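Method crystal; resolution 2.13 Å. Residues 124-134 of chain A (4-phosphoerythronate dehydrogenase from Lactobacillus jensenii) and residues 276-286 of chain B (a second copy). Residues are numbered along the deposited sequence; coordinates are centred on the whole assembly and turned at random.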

ATOM      1  N   PHE A 124     -11.252 -24.548 -12.926  1.00 32.81           N
ATOM      2  CA  PHE A 124     -12.406 -25.002 -12.154  1.00 33.31           C
ATOM      3  C   PHE A 124     -13.626 -25.019 -13.065  1.00 33.22           C
ATOM      4  O   PHE A 124     -14.441 -25.923 -12.962  1.00 32.59           O
ATOM      5  N   LYS A 125     -13.787 -24.008 -13.910  1.00 33.45           N
ATOM      6  CA  LYS A 125     -14.943 -23.997 -14.810  1.00 37.42           C
ATOM      7  C   LYS A 125     -14.981 -25.188 -15.774  1.00 36.25           C
ATOM      8  O   LYS A 125     -16.039 -25.838 -15.913  1.00 43.57           O
ATOM      9  N   ALA A 126     -13.873 -25.448 -16.455  1.00 34.06           N
ATOM     10  CA  ALA A 126     -13.787 -26.575 -17.383  1.00 34.80           C
ATOM     11  C   ALA A 126     -14.136 -27.890 -16.675  1.00 35.79           C
ATOM     12  O   ALA A 126     -14.804 -28.763 -17.219  1.00 35.99           O
ATOM     13  N   ASN A 127     -13.703 -27.988 -15.430  1.00 33.17           N
ATOM     14  CA  ASN A 127     -14.004 -29.115 -14.587  1.00 38.47           C
ATOM     15  C   ASN A 127     -15.514 -29.203 -14.224  1.00 39.41           C
ATOM     16  O   ASN A 127     -16.125 -30.270 -14.301  1.00 43.76           O
ATOM     17  N   MET A 128     -16.114 -28.073 -13.871  1.00 39.45           N
ATOM     18  CA  MET A 128     -17.512 -28.035 -13.505  1.00 36.61           C
ATOM     19  C   MET A 128     -18.350 -28.345 -14.716  1.00 37.84           C
ATOM     20  O   MET A 128     -19.340 -29.058 -14.612  1.00 39.85           O
ATOM     21  N   ASP A 129     -17.930 -27.846 -15.875  1.00 39.78           N
ATOM     22  CA  ASP A 129     -18.635 -28.131 -17.114  1.00 38.10           C
ATOM     23  C   ASP A 129     -18.800 -29.654 -17.313  1.00 38.38           C
ATOM     24  O   ASP A 129     -19.782 -30.058 -17.873  1.00 41.31           O
ATOM     25  N   LYS A 130     -17.854 -30.471 -16.841  1.00 40.73           N
ATOM     26  CA  LYS A 130     -17.929 -31.931 -16.889  1.00 41.49           C
ATOM     27  C   LYS A 130     -18.505 -32.537 -15.624  1.00 40.96           C
ATOM     28  O   LYS A 130     -18.291 -33.714 -15.346  1.00 38.83           O
ATOM     29  N   GLY A 131     -19.136 -31.732 -14.790  1.00 38.55           N
ATOM     30  CA  GLY A 131     -19.726 -32.227 -13.572  1.00 37.63           C
ATOM     31  C   GLY A 131     -18.806 -32.485 -12.418  1.00 38.06           C
ATOM     32  O   GLY A 131     -19.235 -33.086 -11.432  1.00 40.48           O
ATOM     33  N   ASP A 132     -17.554 -32.019 -12.492  1.00 36.25           N
ATOM     34  CA  ASP A 132     -16.612 -32.209 -11.383  1.00 36.43           C
ATOM     35  C   ASP A 132     -16.471 -30.923 -10.560  1.00 38.54           C
ATOM     36  O   ASP A 132     -15.864 -29.941 -11.007  1.00 38.93           O
ATOM     37  N   PHE A 133     -17.051 -30.944  -9.363  1.00 40.24           N
ATOM     38  CA  PHE A 133     -17.111 -29.786  -8.480  1.00 38.74           C
ATOM     39  C   PHE A 133     -16.187 -29.968  -7.285  1.00 36.57           C
ATOM     40  O   PHE A 133     -16.377 -29.352  -6.245  1.00 35.01           O
ATOM     41  N   THR A 134     -15.164 -30.792  -7.436  1.00 35.16           N
ATOM     42  CA  THR A 134     -14.289 -31.068  -6.304  1.00 37.85           C
ATOM     43  C   THR A 134     -13.197 -30.001  -6.167  1.00 36.70           C
ATOM     44  O   THR A 134     -13.190 -29.005  -6.898  1.00 34.16           O
TER
ATOM     45  N   GLN B 276     -27.910 -34.252 -12.447  1.00 42.63           N
ATOM     46  CA  GLN B 276     -27.678 -33.933 -11.031  1.00 42.99           C
ATOM     47  C   GLN B 276     -27.398 -32.425 -10.746  1.00 43.47           C
ATOM     48  O   GLN B 276     -27.366 -32.011  -9.597  1.00 46.40           O
ATOM     49  N   ILE B 277     -27.192 -31.612 -11.775  1.00 42.25           N
ATOM     50  CA  ILE B 277     -26.812 -30.196 -11.582  1.00 44.19           C
ATOM     51  C   ILE B 277     -28.099 -29.348 -11.667  1.00 42.16           C
ATOM     52  O   ILE B 277     -28.838 -29.438 -12.645  1.00 48.12           O
ATOM     53  N   PRO B 278     -28.397 -28.549 -10.634  1.00 42.04           N
ATOM     54  CA  PRO B 278     -29.648 -27.790 -10.668  1.00 40.14           C
ATOM     55  C   PRO B 278     -29.658 -26.732 -11.739  1.00 45.65           C
ATOM     56  O   PRO B 278     -28.596 -26.344 -12.264  1.00 47.92           O
ATOM     57  N   ALA B 279     -30.855 -26.258 -12.056  1.00 43.55           N
ATOM     58  CA  ALA B 279     -31.063 -25.404 -13.210  1.00 41.56           C
ATOM     59  C   ALA B 279     -30.580 -23.936 -12.984  1.00 42.25           C
ATOM     60  O   ALA B 279     -30.157 -23.255 -13.920  1.00 32.71           O
ATOM     61  N   ASP B 280     -30.660 -23.455 -11.744  1.00 42.47           N
ATOM     62  CA  ASP B 280     -30.145 -22.130 -11.421  1.00 41.97           C
ATOM     63  C   ASP B 280     -28.639 -22.036 -11.708  1.00 44.51           C
ATOM     64  O   ASP B 280     -28.201 -21.142 -12.445  1.00 44.42           O
ATOM     65  N   TYR B 281     -27.857 -22.975 -11.186  1.00 40.85           N
ATOM     66  CA  TYR B 281     -26.442 -23.031 -11.535  1.00 39.82           C
ATOM     67  C   TYR B 281     -26.162 -23.024 -13.047  1.00 40.21           C
ATOM     68  O   TYR B 281     -25.290 -22.272 -13.518  1.00 39.52           O
ATOM     69  N   LYS B 282     -26.894 -23.852 -13.809  1.00 39.44           N
ATOM     70  CA  LYS B 282     -26.726 -23.915 -15.280  1.00 37.47           C
ATOM     71  C   LYS B 282     -27.027 -22.580 -15.928  1.00 36.21           C
ATOM     72  O   LYS B 282     -26.412 -22.222 -16.931  1.00 36.35           O
ATOM     73  N   LYS B 283     -28.022 -21.863 -15.411  1.00 35.07           N
ATOM     74  CA  LYS B 283     -28.325 -20.557 -15.953  1.00 36.86           C
ATOM     75  C   LYS B 283     -27.132 -19.605 -15.691  1.00 38.47           C
ATOM     76  O   LYS B 283     -26.694 -18.906 -16.588  1.00 36.50           O
ATOM     77  N   LEU B 284     -26.619 -19.587 -14.469  1.00 39.57           N
ATOM     78  CA  LEU B 284     -25.531 -18.652 -14.113  1.00 41.56           C
ATOM     79  C   LEU B 284     -24.254 -19.059 -14.878  1.00 37.23           C
ATOM     80  O   LEU B 284     -23.546 -18.239 -15.436  1.00 38.55           O
ATOM     81  N   ALA B 285     -24.049 -20.350 -15.002  1.00 39.40           N
ATOM     82  CA  ALA B 285     -22.862 -20.852 -15.636  1.00 38.30           C
ATOM     83  C   ALA B 285     -22.836 -20.467 -17.102  1.00 38.53           C
ATOM     84  O   ALA B 285     -21.769 -20.420 -17.679  1.00 36.17           O
ATOM     85  N   ALA B 286     -23.993 -20.186 -17.708  1.00 34.66           N
ATOM     86  CA  ALA B 286     -23.998 -19.877 -19.115  1.00 38.50           C
ATOM     87  C   ALA B 286     -23.780 -18.399 -19.383  1.00 37.24           C
ATOM     88  O   ALA B 286     -23.720 -17.978 -20.559  1.00 36.85           O
TER

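The most distinctive feature of this contact is an aromatic pair set edge-to-face: the edge of Phe A133 points at one face of Tyr B281, with ring centroids 5.4 Å apart and planes at 75°. The closest atoms, Phe A133 CE2 and Tyr B281 CZ, lie 3.8 Å apart, a van der Waals distance. Both CA-to-CB bonds point toward the opposing stretch; chi1 is m (-66°) in Phe A133 and t (171°) in Tyr B281, which extends the tyrosine from its helix across the gap.

The same tyrosine ring meets Met A128 at its edge. Met A128, with chi angles m, t and p, brings its CE to 3.7 Å from Tyr B281 CE2 and to 3.3 Å from Tyr B281 OH, so the methyl group packs near the ring plane beside the hydroxyl. Tyr B281 accordingly has the largest covered area of any residue here, 71 Å² of the 285 Å² buried in total.

Ile B277, just before Pro B278 at the N-cap position of the helix, also points toward chain A, with chi1 m and chi2 t. Its CG1 lies 4.0 Å from Phe A133 CE1, while its CD1 reaches 4.3 Å from Gly A131 CA. That glycine has a positive phi of 79°, a conformation that by itself favours glycine.

The one hydrogen bond between the stretches comes from Lys A125. Its CA-to-CB bond points sideways, but a t, t, t, m chain carries the amine across, where Lys A125 NZ donates to Ala B285 O at 3.1 Å. The same amine forms a salt bridge within its own stretch, Lys A125 NZ to Asp A129 OD1 at 3.6 Å. Ala B285 points toward chain A, and its CB lies 4.3 Å from Lys A125 NZ, so the lysine end covers backbone and methyl together.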

ATOM      1  CB  PHE A 124     -12.756 -24.103 -10.980  1.00 31.42           C
ATOM      2  CG  PHE A 124     -11.909 -24.293  -9.777  1.00 33.76           C
ATOM      3  CD1 PHE A 124     -12.145 -25.362  -8.920  1.00 35.03           C
ATOM      4  CD2 PHE A 124     -10.915 -23.359  -9.455  1.00 32.46           C
ATOM      5  CE1 PHE A 124     -11.387 -25.521  -7.790  1.00 35.37           C
ATOM      6  CE2 PHE A 124     -10.162 -23.508  -8.322  1.00 31.61           C
ATOM      7  CZ  PHE A 124     -10.407 -24.582  -7.478  1.00 33.87           C
ATOM      8  CB  LYS A 125     -15.059 -22.704 -15.620  1.00 39.41           C
ATOM      9  CG  LYS A 125     -16.503 -22.394 -15.985  1.00 39.24           C
ATOM     10  CD  LYS A 125     -16.606 -21.357 -17.078  1.00 45.91           C
ATOM     11  CE  LYS A 125     -18.031 -20.780 -17.206  1.00 46.51           C
ATOM     12  NZ  LYS A 125     -19.013 -21.849 -17.499  1.00 46.16           N
ATOM     13  CB  ALA A 126     -12.396 -26.660 -17.962  1.00 33.64           C
ATOM     14  CB  ASN A 127     -13.187 -28.976 -13.311  1.00 40.29           C
ATOM     15  CG  ASN A 127     -12.369 -30.179 -13.023  1.00 39.40           C
ATOM     16  OD1 ASN A 127     -11.840 -30.815 -13.926  1.00 41.86           O
ATOM     17  ND2 ASN A 127     -12.247 -30.503 -11.745  1.00 42.70           N
ATOM     18  CB  MET A 128     -17.865 -26.683 -12.917  1.00 36.18           C
ATOM     19  CG  MET A 128     -17.195 -26.472 -11.567  1.00 35.27           C
ATOM     20  SD  MET A 128     -16.895 -24.738 -11.166  1.00 35.88           S
ATOM     21  CE  MET A 128     -18.484 -24.243 -10.471  1.00 34.11           C
ATOM     22  CB  ASP A 129     -17.928 -27.471 -18.309  1.00 39.73           C
ATOM     23  CG  ASP A 129     -18.109 -25.931 -18.338  1.00 44.59           C
ATOM     24  OD1 ASP A 129     -18.930 -25.407 -17.561  1.00 46.46           O
ATOM     25  OD2 ASP A 129     -17.438 -25.235 -19.138  1.00 46.89           O
ATOM     26  CB  LYS A 130     -16.521 -32.540 -17.015  1.00 47.22           C
ATOM     27  CG  LYS A 130     -15.549 -31.888 -17.987  1.00 53.90           C
ATOM     28  CD  LYS A 130     -16.045 -31.881 -19.428  1.00 61.19           C
ATOM     29  CE  LYS A 130     -14.865 -31.871 -20.411  1.00 65.37           C
ATOM     30  NZ  LYS A 130     -15.307 -31.930 -21.835  1.00 64.36           N
ATOM     31  CB  ASP A 132     -15.272 -32.691 -11.917  1.00 36.12           C
ATOM     32  CG  ASP A 132     -14.250 -32.898 -10.832  1.00 36.22           C
ATOM     33  OD1 ASP A 132     -14.447 -32.465  -9.684  1.00 37.55           O
ATOM     34  OD2 ASP A 132     -13.222 -33.522 -11.129  1.00 42.86           O
ATOM     35  CB  PHE A 133     -18.565 -29.525  -8.019  1.00 37.50           C
ATOM     36  CG  PHE A 133     -19.496 -29.122  -9.136  1.00 35.62           C
ATOM     37  CD1 PHE A 133     -20.054 -30.084  -9.983  1.00 38.48           C
ATOM     38  CD2 PHE A 133     -19.792 -27.783  -9.373  1.00 35.23           C
ATOM     39  CE1 PHE A 133     -20.892 -29.714 -11.034  1.00 36.30           C
ATOM     40  CE2 PHE A 133     -20.649 -27.409 -10.394  1.00 36.60           C
ATOM     41  CZ  PHE A 133     -21.210 -28.382 -11.227  1.00 36.35           C
ATOM     42  CB  THR A 134     -13.655 -32.484  -6.380  1.00 39.90           C
ATOM     43  OG1 THR A 134     -12.935 -32.609  -7.594  1.00 38.56           O
ATOM     44  CG2 THR A 134     -14.730 -33.600  -6.332  1.00 42.65           C
TER
ATOM     45  CB  GLN B 276     -26.531 -34.805 -10.498  1.00 40.51           C
ATOM     46  CG  GLN B 276     -26.788 -36.298 -10.616  1.00 39.79           C
ATOM     47  CD  GLN B 276     -25.737 -37.164  -9.938  1.00 40.50           C
ATOM     48  OE1 GLN B 276     -24.659 -37.379 -10.451  1.00 43.79           O
ATOM     49  NE2 GLN B 276     -26.063 -37.674  -8.785  1.00 43.80           N
ATOM     50  CB  ILE B 277     -25.781 -29.770 -12.663  1.00 40.69           C
ATOM     51  CG1 ILE B 277     -24.487 -30.584 -12.551  1.00 42.59           C
ATOM     52  CG2 ILE B 277     -25.468 -28.294 -12.597  1.00 41.51           C
ATOM     53  CD1 ILE B 277     -23.666 -30.614 -13.832  1.00 40.56           C
ATOM     54  CB  PRO B 278     -29.704 -27.143  -9.308  1.00 37.95           C
ATOM     55  CG  PRO B 278     -28.315 -27.096  -8.861  1.00 41.73           C
ATOM     56  CD  PRO B 278     -27.676 -28.342  -9.372  1.00 41.06           C
ATOM     57  CB  ALA B 279     -32.525 -25.447 -13.589  1.00 40.23           C
ATOM     58  CB  ASP B 280     -30.500 -21.695  -9.992  1.00 41.71           C
ATOM     59  CG  ASP B 280     -29.995 -22.616  -8.936  1.00 43.91           C
ATOM     60  OD1 ASP B 280     -29.354 -23.622  -9.268  1.00 51.82           O
ATOM     61  OD2 ASP B 280     -30.254 -22.346  -7.752  1.00 44.42           O
ATOM     62  CB  TYR B 281     -25.796 -24.275 -10.976  1.00 40.46           C
ATOM     63  CG  TYR B 281     -24.415 -24.420 -11.541  1.00 40.79           C
ATOM     64  CD1 TYR B 281     -24.182 -25.062 -12.759  1.00 41.34           C
ATOM     65  CD2 TYR B 281     -23.330 -23.843 -10.884  1.00 40.87           C
ATOM     66  CE1 TYR B 281     -22.891 -25.159 -13.282  1.00 39.36           C
ATOM     67  CE2 TYR B 281     -22.056 -23.932 -11.394  1.00 37.75           C
ATOM     68  CZ  TYR B 281     -21.841 -24.578 -12.591  1.00 37.30           C
ATOM     69  OH  TYR B 281     -20.561 -24.645 -13.017  1.00 31.38           O
ATOM     70  CB  LYS B 282     -27.623 -24.991 -15.919  1.00 39.11           C
ATOM     71  CG  LYS B 282     -27.291 -26.408 -15.492  1.00 43.72           C
ATOM     72  CD  LYS B 282     -28.188 -27.443 -16.162  1.00 46.74           C
ATOM     73  CE  LYS B 282     -27.788 -28.842 -15.748  1.00 47.55           C
ATOM     74  NZ  LYS B 282     -28.885 -29.828 -15.972  1.00 52.86           N
ATOM     75  CB  LYS B 283     -29.588 -19.974 -15.334  1.00 42.96           C
ATOM     76  CG  LYS B 283     -30.852 -20.240 -16.143  1.00 49.42           C
ATOM     77  CD  LYS B 283     -32.106 -19.914 -15.331  1.00 52.84           C
ATOM     78  CE  LYS B 283     -33.364 -20.525 -15.953  1.00 52.30           C
ATOM     79  NZ  LYS B 283     -34.591 -19.953 -15.332  1.00 50.08           N
ATOM     80  CB  LEU B 284     -25.323 -18.624 -12.582  1.00 40.33           C
ATOM     81  CG  LEU B 284     -26.440 -17.953 -11.740  1.00 37.31           C
ATOM     82  CD1 LEU B 284     -26.456 -18.533 -10.344  1.00 36.43           C
ATOM     83  CD2 LEU B 284     -26.324 -16.430 -11.675  1.00 38.62           C
ATOM     84  CB  ALA B 285     -22.795 -22.347 -15.488  1.00 39.40           C
ATOM     85  CB  ALA B 286     -25.309 -20.347 -19.778  1.00 38.42           C
TER